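Local structure of geranyltranstransferase (Marinomonas sp. MED121, 4F62) at residues A[54-59]-A[281-286]; A[75-80]-A[120-125]. The protein probably joins isopentenyl diphosphate to an allylic prenyl diphosphate, lengthening the chain as farnesyl-diphosphate synthases do. All blocks are in the same frame, centred on the assembly; numbering follows the deposited sequence.

Contact 1. Residues A[54-59]-A[281-286]; sequences YASAQL and QPLTDL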
ATOM      1  N   TYR A  54      -7.241  11.088  16.673  1.00 38.74           N
ATOM      2  CA  TYR A  54      -7.414  12.476  17.079  1.00 38.59           C
ATOM      3  C   TYR A  54      -7.334  12.602  18.595  1.00 37.30           C
ATOM      4  O   TYR A  54      -6.827  13.606  19.103  1.00 34.83           O
ATOM      5  CB  TYR A  54      -8.751  13.030  16.589  1.00 35.01           C
ATOM      6  CG  TYR A  54      -8.827  13.250  15.097  1.00 42.77           C
ATOM      7  CD1 TYR A  54      -8.019  14.198  14.469  1.00 41.40           C
ATOM      8  CD2 TYR A  54      -9.725  12.532  14.314  1.00 40.99           C
ATOM      9  CE1 TYR A  54      -8.092  14.411  13.092  1.00 41.38           C
ATOM     10  CE2 TYR A  54      -9.809  12.741  12.934  1.00 43.36           C
ATOM     11  CZ  TYR A  54      -8.998  13.680  12.331  1.00 40.66           C
ATOM     12  OH  TYR A  54      -9.094  13.887  10.973  1.00 39.76           O
ATOM     13  N   ALA A  55      -7.855  11.598  19.311  1.00 33.60           N
ATOM     14  CA  ALA A  55      -7.873  11.632  20.786  1.00 42.05           C
ATOM     15  C   ALA A  55      -6.460  11.583  21.353  1.00 42.11           C
ATOM     16  O   ALA A  55      -6.145  12.253  22.334  1.00 41.43           O
ATOM     17  CB  ALA A  55      -8.706  10.469  21.358  1.00 38.98           C
ATOM     18  N   SER A  56      -5.603  10.782  20.732  1.00 36.62           N
ATOM     19  CA  SER A  56      -4.224  10.653  21.193  1.00 39.44           C
ATOM     20  C   SER A  56      -3.427  11.917  20.903  1.00 39.51           C
ATOM     21  O   SER A  56      -2.641  12.360  21.740  1.00 44.89           O
ATOM     22  CB  SER A  56      -3.549   9.454  20.531  1.00 43.82           C
ATOM     23  OG  SER A  56      -4.279   8.287  20.842  1.00 58.49           O
ATOM     24  N   ALA A  57      -3.626  12.493  19.720  1.00 38.46           N
ATOM     25  CA  ALA A  57      -2.983  13.769  19.391  1.00 42.19           C
ATOM     26  C   ALA A  57      -3.351  14.828  20.427  1.00 48.77           C
ATOM     27  O   ALA A  57      -2.495  15.581  20.889  1.00 45.98           O
ATOM     28  CB  ALA A  57      -3.376  14.237  17.994  1.00 37.72           C
ATOM     29  N   GLN A  58      -4.628  14.876  20.795  1.00 51.17           N
ATOM     30  CA  GLN A  58      -5.111  15.843  21.775  1.00 54.41           C
ATOM     31  C   GLN A  58      -4.508  15.618  23.148  1.00 48.54           C
ATOM     32  O   GLN A  58      -4.201  16.565  23.866  1.00 63.84           O
ATOM     33  CB  GLN A  58      -6.626  15.760  21.884  1.00 60.58           C
ATOM     34  CG  GLN A  58      -7.341  16.535  20.831  1.00 63.06           C
ATOM     35  CD  GLN A  58      -8.684  16.999  21.316  1.00 59.34           C
ATOM     36  OE1 GLN A  58      -9.288  16.372  22.192  1.00 56.40           O
ATOM     37  NE2 GLN A  58      -9.154  18.117  20.771  1.00 51.83           N
ATOM     38  N   LEU A  59      -4.348  14.355  23.509  1.00 53.97           N
ATOM     39  CA  LEU A  59      -3.716  13.999  24.769  1.00 56.17           C
ATOM     40  C   LEU A  59      -2.354  14.673  24.928  1.00 61.55           C
ATOM     41  O   LEU A  59      -2.099  15.323  25.943  1.00 63.18           O
ATOM     42  CB  LEU A  59      -3.549  12.488  24.857  1.00 56.77           C
ATOM     43  CG  LEU A  59      -3.042  11.969  26.198  1.00 60.69           C
ATOM     44  CD1 LEU A  59      -4.140  12.103  27.228  1.00 65.35           C
ATOM     45  CD2 LEU A  59      -2.599  10.536  26.079  1.00 55.20           C
ATOM     46  N   GLN A 281      -9.895  12.450  28.679  1.00 48.49           N
ATOM     47  CA  GLN A 281     -11.312  12.076  28.695  1.00 45.39           C
ATOM     48  C   GLN A 281     -11.814  11.361  27.417  1.00 44.15           C
ATOM     49  O   GLN A 281     -12.520  10.356  27.523  1.00 46.55           O
ATOM     50  CB  GLN A 281     -12.212  13.264  29.063  1.00 50.94           C
ATOM     51  CG  GLN A 281     -13.566  12.828  29.603  1.00 65.26           C
ATOM     52  CD  GLN A 281     -13.454  11.907  30.823  1.00 79.05           C
ATOM     53  OE1 GLN A 281     -12.696  12.182  31.756  1.00 89.35           O
ATOM     54  NE2 GLN A 281     -14.208  10.806  30.811  1.00 74.74           N
ATOM     55  N   PRO A 282     -11.451  11.873  26.218  1.00 39.98           N
ATOM     56  CA  PRO A 282     -11.865  11.180  24.993  1.00 43.44           C
ATOM     57  C   PRO A 282     -11.371   9.734  24.944  1.00 47.66           C
ATOM     58  O   PRO A 282     -12.152   8.834  24.616  1.00 48.71           O
ATOM     59  CB  PRO A 282     -11.195  12.010  23.893  1.00 41.02           C
ATOM     60  CG  PRO A 282     -11.224  13.405  24.450  1.00 45.97           C
ATOM     61  CD  PRO A 282     -10.910  13.218  25.915  1.00 44.62           C
ATOM     62  N   LEU A 283     -10.102   9.512  25.272  1.00 41.25           N
ATOM     63  CA  LEU A 283      -9.557   8.158  25.289  1.00 43.82           C
ATOM     64  C   LEU A 283     -10.243   7.309  26.354  1.00 45.30           C
ATOM     65  O   LEU A 283     -10.427   6.108  26.178  1.00 46.62           O
ATOM     66  CB  LEU A 283      -8.042   8.174  25.510  1.00 42.32           C
ATOM     67  CG  LEU A 283      -7.153   8.522  24.317  1.00 42.83           C
ATOM     68  CD1 LEU A 283      -5.683   8.521  24.731  1.00 45.32           C
ATOM     69  CD2 LEU A 283      -7.384   7.538  23.188  1.00 43.32           C
ATOM     70  N   THR A 284     -10.633   7.928  27.458  1.00 46.46           N
ATOM     71  CA  THR A 284     -11.354   7.188  28.477  1.00 42.80           C
ATOM     72  C   THR A 284     -12.749   6.843  27.962  1.00 49.77           C
ATOM     73  O   THR A 284     -13.185   5.686  28.043  1.00 46.13           O
ATOM     74  CB  THR A 284     -11.450   7.999  29.772  1.00 50.95           C
ATOM     75  OG1 THR A 284     -10.124   8.292  30.237  1.00 55.77           O
ATOM     76  CG2 THR A 284     -12.216   7.217  30.836  1.00 55.01           C
ATOM     77  N   ASP A 285     -13.443   7.844  27.420  1.00 45.64           N
ATOM     78  CA  ASP A 285     -14.776   7.628  26.856  1.00 48.74           C
ATOM     79  C   ASP A 285     -14.743   6.595  25.725  1.00 46.59           C
ATOM     80  O   ASP A 285     -15.604   5.715  25.662  1.00 44.38           O
ATOM     81  CB  ASP A 285     -15.375   8.938  26.344  1.00 54.16           C
ATOM     82  CG  ASP A 285     -15.688   9.913  27.458  1.00 60.60           C
ATOM     83  OD1 ASP A 285     -15.753   9.485  28.627  1.00 62.86           O
ATOM     84  OD2 ASP A 285     -15.882  11.108  27.155  1.00 58.64           O
ATOM     85  N   LEU A 286     -13.751   6.707  24.845  1.00 43.30           N
ATOM     86  CA  LEU A 286     -13.587   5.774  23.719  1.00 48.28           C
ATOM     87  C   LEU A 286     -13.321   4.347  24.168  1.00 50.48           C
ATOM     88  O   LEU A 286     -13.657   3.394  23.456  1.00 49.45           O
ATOM     89  CB  LEU A 286     -12.449   6.207  22.781  1.00 46.80           C
ATOM     90  CG  LEU A 286     -12.766   7.333  21.788  1.00 51.84           C
ATOM     91  CD1 LEU A 286     -11.517   7.750  21.024  1.00 43.96           C
ATOM     92  CD2 LEU A 286     -13.849   6.885  20.821  1.00 54.16           C
TER

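Contact 2. Residues A[75-80]-A[120-125]; sequences ESIHAY and TFAFEL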
ATOM      1  N   GLU A  75      -8.118   4.868   8.283  1.00 33.64           N
ATOM      2  CA  GLU A  75      -9.476   4.526   7.861  1.00 35.77           C
ATOM      3  C   GLU A  75      -9.468   3.867   6.472  1.00 35.30           C
ATOM      4  O   GLU A  75     -10.267   2.967   6.200  1.00 36.35           O
ATOM      5  CB  GLU A  75     -10.393   5.762   7.886  1.00 33.53           C
ATOM      6  CG  GLU A  75     -11.851   5.437   7.604  1.00 34.04           C
ATOM      7  CD  GLU A  75     -12.511   4.601   8.720  1.00 42.32           C
ATOM      8  OE1 GLU A  75     -11.945   4.511   9.832  1.00 40.40           O
ATOM      9  OE2 GLU A  75     -13.616   4.042   8.492  1.00 44.22           O
ATOM     10  N   SER A  76      -8.549   4.301   5.608  1.00 35.52           N
ATOM     11  CA  SER A  76      -8.445   3.722   4.262  1.00 34.92           C
ATOM     12  C   SER A  76      -7.946   2.293   4.300  1.00 29.91           C
ATOM     13  O   SER A  76      -8.448   1.438   3.567  1.00 37.44           O
ATOM     14  CB  SER A  76      -7.548   4.561   3.335  1.00 32.09           C
ATOM     15  OG  SER A  76      -8.163   5.818   3.104  1.00 42.19           O
ATOM     16  N   ILE A  77      -6.950   2.040   5.142  1.00 35.50           N
ATOM     17  CA  ILE A  77      -6.475   0.681   5.352  1.00 33.52           C
ATOM     18  C   ILE A  77      -7.622  -0.203   5.871  1.00 41.95           C
ATOM     19  O   ILE A  77      -7.883  -1.282   5.327  1.00 36.63           O
ATOM     20  CB  ILE A  77      -5.284   0.635   6.330  1.00 30.52           C
ATOM     21  CG1 ILE A  77      -4.060   1.287   5.673  1.00 32.56           C
ATOM     22  CG2 ILE A  77      -4.958  -0.810   6.702  1.00 34.20           C
ATOM     23  CD1 ILE A  77      -3.611   0.580   4.368  1.00 32.87           C
ATOM     24  N   HIS A  78      -8.310   0.274   6.904  1.00 34.41           N
ATOM     25  CA  HIS A  78      -9.416  -0.458   7.503  1.00 36.33           C
ATOM     26  C   HIS A  78     -10.482  -0.756   6.444  1.00 40.27           C
ATOM     27  O   HIS A  78     -10.956  -1.898   6.322  1.00 36.22           O
ATOM     28  CB  HIS A  78     -10.001   0.351   8.666  1.00 34.95           C
ATOM     29  CG  HIS A  78     -11.196  -0.283   9.308  1.00 39.16           C
ATOM     30  ND1 HIS A  78     -11.169  -1.554   9.844  1.00 42.16           N
ATOM     31  CD2 HIS A  78     -12.451   0.180   9.495  1.00 42.93           C
ATOM     32  CE1 HIS A  78     -12.361  -1.848  10.333  1.00 43.27           C
ATOM     33  NE2 HIS A  78     -13.160  -0.807  10.137  1.00 42.13           N
ATOM     34  N   ALA A  79     -10.830   0.258   5.653  1.00 38.93           N
ATOM     35  CA  ALA A  79     -11.860   0.090   4.623  1.00 43.09           C
ATOM     36  C   ALA A  79     -11.439  -0.919   3.557  1.00 40.93           C
ATOM     37  O   ALA A  79     -12.246  -1.742   3.122  1.00 35.60           O
ATOM     38  CB  ALA A  79     -12.233   1.440   3.977  1.00 39.84           C
ATOM     39  N   TYR A  80     -10.180  -0.855   3.133  1.00 35.45           N
ATOM     40  CA  TYR A  80      -9.686  -1.827   2.164  1.00 37.69           C
ATOM     41  C   TYR A  80      -9.782  -3.233   2.729  1.00 40.14           C
ATOM     42  O   TYR A  80     -10.247  -4.159   2.044  1.00 39.36           O
ATOM     43  CB  TYR A  80      -8.264  -1.474   1.683  1.00 34.90           C
ATOM     44  CG  TYR A  80      -7.152  -2.472   1.992  1.00 39.92           C
ATOM     45  CD1 TYR A  80      -7.106  -3.731   1.389  1.00 41.36           C
ATOM     46  CD2 TYR A  80      -6.109  -2.122   2.844  1.00 37.80           C
ATOM     47  CE1 TYR A  80      -6.074  -4.626   1.672  1.00 42.57           C
ATOM     48  CE2 TYR A  80      -5.076  -3.004   3.122  1.00 38.43           C
ATOM     49  CZ  TYR A  80      -5.061  -4.250   2.538  1.00 41.21           C
ATOM     50  OH  TYR A  80      -4.024  -5.116   2.829  1.00 42.99           O
ATOM     51  N   THR A 120      -3.275   1.890  -1.541  1.00 32.85           N
ATOM     52  CA  THR A 120      -2.328   2.863  -2.090  1.00 32.69           C
ATOM     53  C   THR A 120      -2.724   4.273  -1.656  1.00 35.05           C
ATOM     54  O   THR A 120      -1.871   5.137  -1.466  1.00 33.04           O
ATOM     55  CB  THR A 120      -2.300   2.839  -3.624  1.00 35.95           C
ATOM     56  OG1 THR A 120      -2.245   1.484  -4.079  1.00 39.08           O
ATOM     57  CG2 THR A 120      -1.087   3.632  -4.156  1.00 32.67           C
ATOM     58  N   PHE A 121      -4.024   4.517  -1.525  1.00 35.01           N
ATOM     59  CA  PHE A 121      -4.501   5.845  -1.136  1.00 31.35           C
ATOM     60  C   PHE A 121      -4.035   6.172   0.297  1.00 32.73           C
ATOM     61  O   PHE A 121      -3.744   7.326   0.611  1.00 34.99           O
ATOM     62  CB  PHE A 121      -6.025   5.891  -1.261  1.00 34.94           C
ATOM     63  CG  PHE A 121      -6.637   7.215  -0.896  1.00 33.27           C
ATOM     64  CD1 PHE A 121      -6.248   8.374  -1.541  1.00 34.67           C
ATOM     65  CD2 PHE A 121      -7.642   7.287   0.071  1.00 38.94           C
ATOM     66  CE1 PHE A 121      -6.822   9.604  -1.222  1.00 39.45           C
ATOM     67  CE2 PHE A 121      -8.231   8.519   0.399  1.00 36.04           C
ATOM     68  CZ  PHE A 121      -7.818   9.673  -0.246  1.00 40.07           C
ATOM     69  N   ALA A 122      -3.960   5.159   1.159  1.00 33.65           N
ATOM     70  CA  ALA A 122      -3.469   5.373   2.521  1.00 32.01           C
ATOM     71  C   ALA A 122      -2.066   5.955   2.482  1.00 37.97           C
ATOM     72  O   ALA A 122      -1.739   6.889   3.213  1.00 33.93           O
ATOM     73  CB  ALA A 122      -3.470   4.080   3.300  1.00 29.93           C
ATOM     74  N   PHE A 123      -1.238   5.420   1.596  1.00 32.97           N
ATOM     75  CA  PHE A 123       0.129   5.905   1.488  1.00 31.05           C
ATOM     76  C   PHE A 123       0.200   7.226   0.762  1.00 30.89           C
ATOM     77  O   PHE A 123       1.106   8.022   1.006  1.00 38.68           O
ATOM     78  CB  PHE A 123       1.038   4.821   0.891  1.00 31.02           C
ATOM     79  CG  PHE A 123       1.173   3.615   1.795  1.00 35.23           C
ATOM     80  CD1 PHE A 123       2.000   3.662   2.914  1.00 34.45           C
ATOM     81  CD2 PHE A 123       0.436   2.454   1.557  1.00 30.83           C
ATOM     82  CE1 PHE A 123       2.121   2.560   3.765  1.00 38.94           C
ATOM     83  CE2 PHE A 123       0.545   1.347   2.399  1.00 31.56           C
ATOM     84  CZ  PHE A 123       1.395   1.399   3.510  1.00 38.73           C
ATOM     85  N   GLU A 124      -0.778   7.484  -0.105  1.00 34.95           N
ATOM     86  CA  GLU A 124      -0.863   8.780  -0.761  1.00 35.48           C
ATOM     87  C   GLU A 124      -1.122   9.838   0.313  1.00 37.71           C
ATOM     88  O   GLU A 124      -0.505  10.905   0.317  1.00 34.54           O
ATOM     89  CB  GLU A 124      -1.996   8.795  -1.801  1.00 33.97           C
ATOM     90  CG  GLU A 124      -2.195  10.162  -2.492  1.00 35.55           C
ATOM     91  CD  GLU A 124      -3.362  10.165  -3.492  1.00 43.05           C
ATOM     92  OE1 GLU A 124      -3.824   9.074  -3.923  1.00 39.57           O
ATOM     93  OE2 GLU A 124      -3.828  11.264  -3.844  1.00 43.81           O
ATOM     94  N   LEU A 125      -2.036   9.523   1.222  1.00 35.17           N
ATOM     95  CA  LEU A 125      -2.451  10.448   2.290  1.00 36.88           C
ATOM     96  C   LEU A 125      -1.254  10.840   3.145  1.00 39.35           C
ATOM     97  O   LEU A 125      -1.083  12.007   3.495  1.00 38.18           O
ATOM     98  CB  LEU A 125      -3.530   9.786   3.169  1.00 32.93           C
ATOM     99  CG  LEU A 125      -4.911   9.702   2.498  1.00 33.45           C
ATOM    100  CD1 LEU A 125      -5.832   8.724   3.188  1.00 32.02           C
ATOM    101  CD2 LEU A 125      -5.539  11.101   2.457  1.00 36.78           C
TER

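Contact 1. Residues A[54-59]-A[281-286]
A55 meets three residues of helix 281-291 through its single methyl: CB lies 3.7 Å from CD2 of L283 and also touches CB of P282 and CD1 of L286. L283 spreads both branches over helix 48-60. With CG anti to its own carbonyl carbon (chi1 -78°), it sends CD2 to A55, while CD1 lies 3.9 Å from CD2 of L59, whose side chain crosses it at about a right angle. Cutting L283 back to an alanine would probably open a gap between the two helices beside A55 and L59, leaving L59 without its apolar partner across the contact. Both helices belong to the all-helical isoprenoid synthase fold; segments 54-59 and 281-286 run roughly antiparallel (147°) with axes 8.9 Å apart, a spacing consistent with the small A55 facing P282 and L283. The hydroxyl of S56, hydrogen-bonded to the carbonyl of L52 one turn back, comes no nearer to L283 than 4.0 Å (OG to CD2). Within segment 281-286, Q281, which points away from helix 48-60, donates from NE2 to D285 OD1 at 3.0 Å, reaching the carboxylate from above its plane. F8 of helix 5-23 packs on A55 and Q58, and I273 of helix 249-273 touches L283.

Contact 2. Residues A[75-80]-A[120-125]
F121 begins the contact on helix 108-126, with its ring beside the hydroxyl of S76: CD2 is 3.4 Å from S76 OG, an oblique approach with no hydrogen bond to the ring. The ring stands there because CG is anti to the backbone N (chi1 -180°). S76 OG is hydrogen-bonded to the carbonyl of A72, one turn earlier in its own helix, which satisfies the hydroxyl among its hydrocarbon neighbours. A122 follows at the point where the backbones come nearest, its CA 5.5 Å from that of S76. Its methyl is 4.1 Å from S76 CB and 3.7 Å from CD1 of I77, which curls its longer branch in beside it. Small side chains at both S76 and A122 suit an axis separation of 8.5 Å between segments 75-80 and 120-125, which are almost exactly antiparallel (179°). One turn past F121 comes L125, whose CD1 is 3.7 Å from S76 OG and also lies over one face of the F121 ring, near its rim. The pair sits inside the helical bundle of the prenyl synthase fold: L20 of helix 5-23 packs on S76 and F121, and L144 of helix 134-148 on I77 and A122. Helix 108-126 also faces the second subunit, where F123 stacks on F123 of that chain and E124 forms a salt bridge with its R150.

Overall arrangement
Both contacts are buried antiparallel helix pairs of one all-helical domain, with centres 22 Å apart and nearest atoms about 9 Å apart, so they do not touch. Contact 1 ties helix 48-60 to the last modelled helix, 281-291, across 222 residues of chain; contact 2 joins helices 65-86 and 108-126 and falls wholly within that span. The two are linked by sequence, since helix 65-86 directly follows helix 48-60, and by helix 5-23, which packs against both. Contact 1 thus brings the C-terminal helix back onto one of the early helices, whereas contact 2 lies beside the dimer interface, where both of its helices reach the second subunit.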